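Local structure of 2-hydroxyisobutanoyl-CoA mutase large subunit (Aquincola tertiaricarbonis, 4R3U) at residues L201-K214 and N243-I257. The protein catalyses, with a small cobalamin-binding subunit, the interconversion of 2-hydroxyisobutyryl-CoA and (S)-3-hydroxybutyryl-CoA. Numbering follows the deposited sequence.
Sequences LNKLSGTVQADILK and NLKRYNPINISGYHI. With 3HC (3-hydroxybutanoyl-coenzyme A), chain E.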
loop_
_atom_site.group_PDB
_atom_site.type_symbol
_atom_site.label_atom_id
_atom_site.label_comp_id
_atom_site.label_asym_id
_atom_site.label_seq_id
_atom_site.Cartn_x
_atom_site.Cartn_y
_atom_site.Cartn_z
ATOM N N LEU A 201 -13.022 9.105 37.258
ATOM C CA LEU A 201 -12.552 7.778 36.844
ATOM C C LEU A 201 -13.366 7.210 35.703
ATOM O O LEU A 201 -12.802 6.599 34.798
ATOM C CB LEU A 201 -12.503 6.790 38.022
ATOM C CG LEU A 201 -11.589 7.112 39.201
ATOM C CD1 LEU A 201 -11.633 6.008 40.191
ATOM C CD2 LEU A 201 -10.127 7.314 38.774
ATOM N N ASN A 202 -14.695 7.465 35.723
ATOM C CA ASN A 202 -15.641 7.019 34.703
ATOM C C ASN A 202 -15.460 7.716 33.346
ATOM O O ASN A 202 -16.103 7.321 32.371
ATOM C CB ASN A 202 -17.078 7.084 35.235
ATOM C CG ASN A 202 -17.295 6.139 36.393
ATOM O OD1 ASN A 202 -17.024 4.930 36.321
ATOM N ND2 ASN A 202 -17.750 6.687 37.507
ATOM N N LYS A 203 -14.551 8.715 33.278
ATOM C CA LYS A 203 -14.207 9.462 32.055
ATOM C C LYS A 203 -12.851 8.991 31.486
ATOM O O LYS A 203 -12.447 9.446 30.415
ATOM C CB LYS A 203 -14.130 10.973 32.345
ATOM C CG LYS A 203 -15.457 11.691 32.545
ATOM C CD LYS A 203 -15.207 13.196 32.655
ATOM C CE LYS A 203 -16.225 13.954 33.486
ATOM N NZ LYS A 203 -15.595 15.143 34.133
ATOM N N LEU A 204 -12.147 8.090 32.202
ATOM C CA LEU A 204 -10.848 7.600 31.759
ATOM C C LEU A 204 -10.971 6.501 30.722
ATOM O O LEU A 204 -11.455 5.411 31.021
ATOM C CB LEU A 204 -9.954 7.154 32.933
ATOM C CG LEU A 204 -9.709 8.146 34.064
ATOM C CD1 LEU A 204 -8.781 7.543 35.099
ATOM C CD2 LEU A 204 -9.182 9.502 33.553
ATOM N N SER A 205 -10.562 6.809 29.490
ATOM C CA SER A 205 -10.571 5.851 28.394
ATOM C C SER A 205 -9.165 5.273 28.312
ATOM O O SER A 205 -8.178 6.008 28.407
ATOM C CB SER A 205 -10.975 6.511 27.080
ATOM O OG SER A 205 -11.301 5.543 26.096
ATOM N N GLY A 206 -9.092 3.958 28.241
ATOM C CA GLY A 206 -7.833 3.250 28.179
ATOM C C GLY A 206 -7.995 1.751 28.145
ATOM O O GLY A 206 -9.113 1.231 28.113
ATOM N N THR A 207 -6.858 1.058 28.155
ATOM C CA THR A 207 -6.736 -0.393 28.088
ATOM C C THR A 207 -5.432 -0.879 28.756
ATOM O O THR A 207 -4.397 -0.216 28.671
ATOM C CB THR A 207 -6.673 -0.833 26.603
ATOM O OG1 THR A 207 -7.652 -0.144 25.820
ATOM C CG2 THR A 207 -6.806 -2.336 26.419
ATOM N N VAL A 208 -5.505 -2.061 29.392
ATOM C CA VAL A 208 -4.392 -2.887 29.870
ATOM C C VAL A 208 -4.624 -4.195 29.113
ATOM O O VAL A 208 -5.777 -4.633 28.998
ATOM C CB VAL A 208 -4.301 -3.074 31.396
ATOM C CG1 VAL A 208 -3.698 -1.838 32.057
ATOM C CG2 VAL A 208 -5.662 -3.428 32.016
ATOM N N GLN A 209 -3.582 -4.726 28.455
ATOM C CA GLN A 209 -3.702 -5.966 27.664
ATOM C C GLN A 209 -4.220 -7.125 28.536
ATOM O O GLN A 209 -5.171 -7.803 28.139
ATOM C CB GLN A 209 -2.381 -6.314 26.954
ATOM C CG GLN A 209 -2.548 -7.381 25.893
ATOM C CD GLN A 209 -1.394 -7.386 24.946
ATOM O OE1 GLN A 209 -0.389 -8.092 25.146
ATOM N NE2 GLN A 209 -1.492 -6.536 23.933
ATOM N N ALA A 210 -3.613 -7.315 29.726
ATOM C CA ALA A 210 -4.011 -8.255 30.790
ATOM C C ALA A 210 -4.197 -9.766 30.485
ATOM O O ALA A 210 -4.003 -10.589 31.380
ATOM C CB ALA A 210 -5.202 -7.700 31.559
ATOM N N ASP A 211 -4.584 -10.123 29.257
ATOM C CA ASP A 211 -4.819 -11.514 28.811
ATOM C C ASP A 211 -3.636 -12.420 29.086
ATOM O O ASP A 211 -2.659 -12.413 28.347
ATOM C CB ASP A 211 -5.205 -11.570 27.304
ATOM C CG ASP A 211 -5.549 -12.936 26.738
ATOM O OD1 ASP A 211 -5.423 -13.954 27.479
ATOM O OD2 ASP A 211 -5.908 -13.002 25.556
ATOM N N ILE A 212 -3.763 -13.225 30.134
ATOM C CA ILE A 212 -2.720 -14.168 30.550
ATOM C C ILE A 212 -2.745 -15.511 29.810
ATOM O O ILE A 212 -1.702 -16.117 29.612
ATOM C CB ILE A 212 -2.658 -14.298 32.086
ATOM C CG1 ILE A 212 -1.277 -14.746 32.567
ATOM C CG2 ILE A 212 -3.807 -15.165 32.655
ATOM C CD1 ILE A 212 -0.235 -13.674 32.573
ATOM N N LEU A 213 -3.909 -15.956 29.366
ATOM C CA LEU A 213 -4.020 -17.229 28.650
ATOM C C LEU A 213 -3.149 -17.262 27.390
ATOM O O LEU A 213 -2.429 -18.245 27.154
ATOM C CB LEU A 213 -5.504 -17.622 28.417
ATOM C CG LEU A 213 -6.375 -17.783 29.730
ATOM C CD1 LEU A 213 -7.835 -17.938 29.432
ATOM C CD2 LEU A 213 -5.908 -18.917 30.603
ATOM N N LYS A 214 -3.082 -16.130 26.682
ATOM C CA LYS A 214 -2.279 -16.008 25.480
ATOM C C LYS A 214 -0.794 -15.922 25.796
ATOM O O LYS A 214 0.023 -16.131 24.911
ATOM C CB LYS A 214 -2.780 -14.835 24.604
ATOM C CG LYS A 214 -2.579 -13.446 25.173
ATOM C CD LYS A 214 -1.306 -12.773 24.698
ATOM C CE LYS A 214 -1.346 -11.305 25.058
ATOM N NZ LYS A 214 -1.138 -11.040 26.521
ATOM N N ASN A 243 -16.161 0.192 38.502
ATOM C CA ASN A 243 -15.489 1.467 38.811
ATOM C C ASN A 243 -15.003 2.309 37.635
ATOM O O ASN A 243 -14.773 3.510 37.815
ATOM C CB ASN A 243 -14.335 1.233 39.792
ATOM C CG ASN A 243 -14.780 0.721 41.136
ATOM O OD1 ASN A 243 -15.124 1.500 42.048
ATOM N ND2 ASN A 243 -14.792 -0.602 41.279
ATOM N N LEU A 244 -14.811 1.698 36.452
ATOM C CA LEU A 244 -14.266 2.411 35.287
ATOM C C LEU A 244 -15.110 2.219 34.005
ATOM O O LEU A 244 -14.741 1.447 33.108
ATOM C CB LEU A 244 -12.792 2.000 35.043
ATOM C CG LEU A 244 -11.811 2.032 36.202
ATOM C CD1 LEU A 244 -10.626 1.162 35.901
ATOM C CD2 LEU A 244 -11.375 3.443 36.510
ATOM N N LYS A 245 -16.219 2.967 33.928
ATOM C CA LYS A 245 -17.193 2.951 32.838
ATOM C C LYS A 245 -16.642 3.020 31.406
ATOM O O LYS A 245 -17.164 2.320 30.531
ATOM C CB LYS A 245 -18.295 4.009 33.057
ATOM C CG LYS A 245 -19.288 3.628 34.161
ATOM C CD LYS A 245 -20.598 4.439 34.071
ATOM C CE LYS A 245 -20.606 5.699 34.922
ATOM N NZ LYS A 245 -21.985 6.148 35.254
ATOM N N ARG A 246 -15.622 3.868 31.158
ATOM C CA ARG A 246 -15.057 4.045 29.817
ATOM C C ARG A 246 -13.756 3.253 29.557
ATOM O O ARG A 246 -13.174 3.345 28.467
ATOM C CB ARG A 246 -14.881 5.534 29.503
ATOM C CG ARG A 246 -16.163 6.196 29.101
ATOM C CD ARG A 246 -15.943 7.604 28.622
ATOM N NE ARG A 246 -15.469 7.628 27.247
ATOM C CZ ARG A 246 -14.424 8.335 26.832
ATOM N NH1 ARG A 246 -13.755 9.104 27.685
ATOM N NH2 ARG A 246 -14.035 8.275 25.563
ATOM N N TYR A 247 -13.319 2.454 30.552
ATOM C CA TYR A 247 -12.098 1.646 30.486
ATOM C C TYR A 247 -12.301 0.223 29.928
ATOM O O TYR A 247 -13.301 -0.435 30.240
ATOM C CB TYR A 247 -11.401 1.594 31.858
ATOM C CG TYR A 247 -9.914 1.371 31.761
ATOM C CD1 TYR A 247 -9.039 2.439 31.610
ATOM C CD2 TYR A 247 -9.375 0.087 31.815
ATOM C CE1 TYR A 247 -7.663 2.241 31.529
ATOM C CE2 TYR A 247 -7.999 -0.125 31.723
ATOM C CZ TYR A 247 -7.147 0.956 31.577
ATOM O OH TYR A 247 -5.792 0.749 31.488
ATOM N N ASN A 248 -11.318 -0.239 29.125
ATOM C CA ASN A 248 -11.265 -1.569 28.523
ATOM C C ASN A 248 -10.305 -2.428 29.360
ATOM O O ASN A 248 -9.095 -2.237 29.265
ATOM C CB ASN A 248 -10.828 -1.469 27.066
ATOM C CG ASN A 248 -11.722 -0.576 26.258
ATOM O OD1 ASN A 248 -12.890 -0.877 26.063
ATOM N ND2 ASN A 248 -11.205 0.556 25.800
ATOM N N PRO A 249 -10.829 -3.309 30.261
ATOM C CA PRO A 249 -9.930 -4.059 31.161
ATOM C C PRO A 249 -9.034 -5.130 30.523
ATOM O O PRO A 249 -8.162 -5.656 31.210
ATOM C CB PRO A 249 -10.898 -4.681 32.188
ATOM C CG PRO A 249 -12.160 -4.826 31.454
ATOM C CD PRO A 249 -12.251 -3.635 30.538
ATOM N N ILE A 250 -9.270 -5.489 29.267
ATOM C CA ILE A 250 -8.536 -6.552 28.581
ATOM C C ILE A 250 -8.655 -6.365 27.082
ATOM O O ILE A 250 -9.605 -5.778 26.581
ATOM C CB ILE A 250 -9.129 -7.937 29.008
ATOM C CG1 ILE A 250 -8.247 -9.127 28.544
ATOM C CG2 ILE A 250 -10.632 -8.096 28.570
ATOM C CD1 ILE A 250 -8.648 -10.519 29.106
ATOM N N ASN A 251 -7.698 -6.915 26.386
ATOM C CA ASN A 251 -7.610 -7.097 24.969
ATOM C C ASN A 251 -7.264 -8.563 24.889
ATOM O O ASN A 251 -6.104 -8.937 25.173
ATOM C CB ASN A 251 -6.483 -6.258 24.351
ATOM C CG ASN A 251 -6.935 -4.968 23.736
ATOM O OD1 ASN A 251 -8.069 -4.499 23.876
ATOM N ND2 ASN A 251 -6.039 -4.347 23.064
ATOM N N ILE A 252 -8.303 -9.413 24.634
ATOM C CA ILE A 252 -8.161 -10.858 24.422
ATOM C C ILE A 252 -7.452 -10.918 23.063
ATOM O O ILE A 252 -7.997 -10.460 22.060
ATOM C CB ILE A 252 -9.520 -11.604 24.479
ATOM C CG1 ILE A 252 -10.269 -11.266 25.782
ATOM C CG2 ILE A 252 -9.322 -13.116 24.345
ATOM C CD1 ILE A 252 -11.795 -11.379 25.749
ATOM N N SER A 253 -6.197 -11.361 23.067
ATOM C CA SER A 253 -5.296 -11.252 21.921
ATOM C C SER A 253 -5.003 -12.457 21.037
ATOM O O SER A 253 -4.721 -13.550 21.512
ATOM C CB SER A 253 -3.989 -10.573 22.333
ATOM O OG SER A 253 -4.171 -9.556 23.305
ATOM N N GLY A 254 -4.983 -12.197 19.742
ATOM C CA GLY A 254 -4.633 -13.182 18.725
ATOM C C GLY A 254 -3.306 -12.851 18.067
ATOM O O GLY A 254 -2.602 -13.757 17.604
ATOM N N TYR A 255 -2.944 -11.539 18.081
ATOM C CA TYR A 255 -1.706 -11.030 17.515
ATOM C C TYR A 255 -0.464 -11.907 17.817
ATOM O O TYR A 255 0.263 -12.316 16.902
ATOM C CB TYR A 255 -1.464 -9.560 17.948
ATOM C CG TYR A 255 -0.227 -8.952 17.304
ATOM C CD1 TYR A 255 -0.278 -8.406 16.021
ATOM C CD2 TYR A 255 1.011 -8.995 17.946
ATOM C CE1 TYR A 255 0.870 -7.939 15.383
ATOM C CE2 TYR A 255 2.167 -8.519 17.323
ATOM C CZ TYR A 255 2.094 -7.992 16.039
ATOM O OH TYR A 255 3.230 -7.511 15.418
ATOM N N HIS A 256 -0.226 -12.160 19.109
ATOM C CA HIS A 256 0.916 -12.899 19.624
ATOM C C HIS A 256 0.874 -14.347 19.221
ATOM O O HIS A 256 1.934 -14.936 19.018
ATOM C CB HIS A 256 1.001 -12.737 21.140
ATOM C CG HIS A 256 0.711 -11.337 21.592
ATOM N ND1 HIS A 256 -0.596 -10.911 21.840
ATOM C CD2 HIS A 256 1.555 -10.300 21.793
ATOM C CE1 HIS A 256 -0.490 -9.643 22.202
ATOM N NE2 HIS A 256 0.781 -9.234 22.195
ATOM N N ILE A 257 -0.353 -14.939 19.127
ATOM C CA ILE A 257 -0.562 -16.319 18.690
ATOM C C ILE A 257 -0.089 -16.390 17.229
ATOM O O ILE A 257 0.713 -17.270 16.892
ATOM C CB ILE A 257 -2.047 -16.793 18.915
ATOM C CG1 ILE A 257 -2.384 -16.920 20.434
ATOM C CG2 ILE A 257 -2.367 -18.123 18.174
ATOM C CD1 ILE A 257 -3.863 -16.735 20.791
HETATM N N1A 3HC E . -19.943 6.571 16.074
HETATM C C2A 3HC E . -20.207 7.054 17.449
HETATM N N3A 3HC E . -19.130 6.697 18.381
HETATM C C4A 3HC E . -18.035 6.012 17.972
HETATM C C5A 3HC E . -17.881 5.606 16.694
HETATM C C6A 3HC E . -18.836 5.868 15.774
HETATM N N6A 3HC E . -18.630 5.438 14.529
HETATM N N7A 3HC E . -16.705 4.976 16.617
HETATM C C8A 3HC E . -16.140 4.999 17.820
HETATM N N9A 3HC E . -16.970 5.609 18.660
HETATM C C1B 3HC E . -16.800 5.886 20.119
HETATM C C2B 3HC E . -16.747 4.621 20.951
HETATM O O2B 3HC E . -18.056 4.179 21.325
HETATM C C3B 3HC E . -15.929 5.065 22.152
HETATM O O3B 3HC E . -16.757 5.774 23.107
HETATM P P3B 3HC E . -16.694 5.515 24.700
HETATM O O7A 3HC E . -15.300 5.865 25.041
HETATM O O8A 3HC E . -17.712 6.471 25.201
HETATM O O9A 3HC E . -17.057 4.084 24.807
HETATM C C4B 3HC E . -14.938 6.060 21.557
HETATM O O4B 3HC E . -15.533 6.554 20.319
HETATM C C5B 3HC E . -13.568 5.401 21.316
HETATM O O5B 3HC E . -13.643 4.499 20.190
HETATM P P1A 3HC E . -13.392 2.893 20.298
HETATM O O1A 3HC E . -13.685 2.383 21.665
HETATM O O2A 3HC E . -14.058 2.247 19.154
HETATM O O3A 3HC E . -11.784 2.921 19.966
HETATM P P2A 3HC E . -10.553 2.880 21.025
HETATM O O4A 3HC E . -9.302 2.984 20.259
HETATM O O5A 3HC E . -10.777 3.816 22.154
HETATM O O6A 3HC E . -10.713 1.413 21.594
HETATM C CBP 3HC E . -10.281 -0.957 21.856
HETATM C CCP 3HC E . -10.439 0.209 20.856
HETATM C CDP 3HC E . -11.663 -1.186 22.483
HETATM C CEP 3HC E . -9.894 -2.230 21.095
HETATM C CAP 3HC E . -9.239 -0.611 22.972
HETATM O OAP 3HC E . -9.136 -1.604 24.017
HETATM C C9P 3HC E . -7.843 -0.120 22.494
HETATM O O9P 3HC E . -7.630 1.072 22.263
HETATM N N8P 3HC E . -6.873 -1.047 22.445
HETATM C C7P 3HC E . -5.499 -0.689 22.076
HETATM C C6P 3HC E . -4.559 -1.856 22.345
HETATM C C5P 3HC E . -3.128 -1.570 21.880
HETATM O O5P 3HC E . -2.821 -0.547 21.261
HETATM N N4P 3HC E . -2.267 -2.536 22.217
HETATM C C3P 3HC E . -0.857 -2.483 21.858
HETATM C C2P 3HC E . -0.340 -3.896 21.836
HETATM S S1P 3HC E . 1.398 -3.969 21.303
HETATM C C1 3HC E . 1.610 -5.750 21.468
HETATM O O1 3HC E . 1.166 -6.406 22.408
HETATM C C2 3HC E . 2.315 -6.467 20.303
HETATM C C3 3HC E . 3.835 -6.291 20.343
HETATM O O3 3HC E . 4.149 -4.903 20.325
HETATM C C4 3HC E . 4.445 -6.965 21.582
HETATM O O HOH W 1 -13.526 4.716 32.765
HETATM O O HOH W 2 -6.099 -14.781 23.681
#
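Gln-209 has CG anti to its backbone N (chi1 -167°) and an extended chain, and His-256 has CG beside its own N (chi1 -41°). The two side chains come from opposite directions and converge on the thioester carbonyl of 3HC. Strands 206-208 and 247-248 are parallel neighbours in the substrate-binding TIM barrel. Gln-209 NE2 donates to 3HC O1 at 3.1 Å, and His-256 NE2 donates to the same oxygen at 2.9 Å. Two N-H groups thus grip O1, which probably polarises the thioester. The amide and ring planes stand 69° apart. Lys-214 CE lies 3.3 Å from His-256 ND1, and its NZ bonds Asp-211 O and Asn-180. At the 3'-phosphate of the CoA ribose, Arg-246 turns NE and NH2 to O7A, and NE also reaches O8A. Ser-205 CB lies over one face of this guanidinium. Between these two sites, Asn-248 N donates to Gly-206 O at 2.8 Å. That oxygen sits over the centre of the Tyr-247 ring. The carboxylate of Asp-211 is shared: OD1 binds Tyr-278 and caps the following helix at Lys-214 N, while OD2 crosses to Ser-253 N, 3.0 Å away, through its anti lone pair. OD2 also takes a water that donates to Ser-253 O. Asp-211 N and Asn-251 N reach Gln-209 O from opposite faces of its carbonyl plane, Asn-251 N at 3.2 Å.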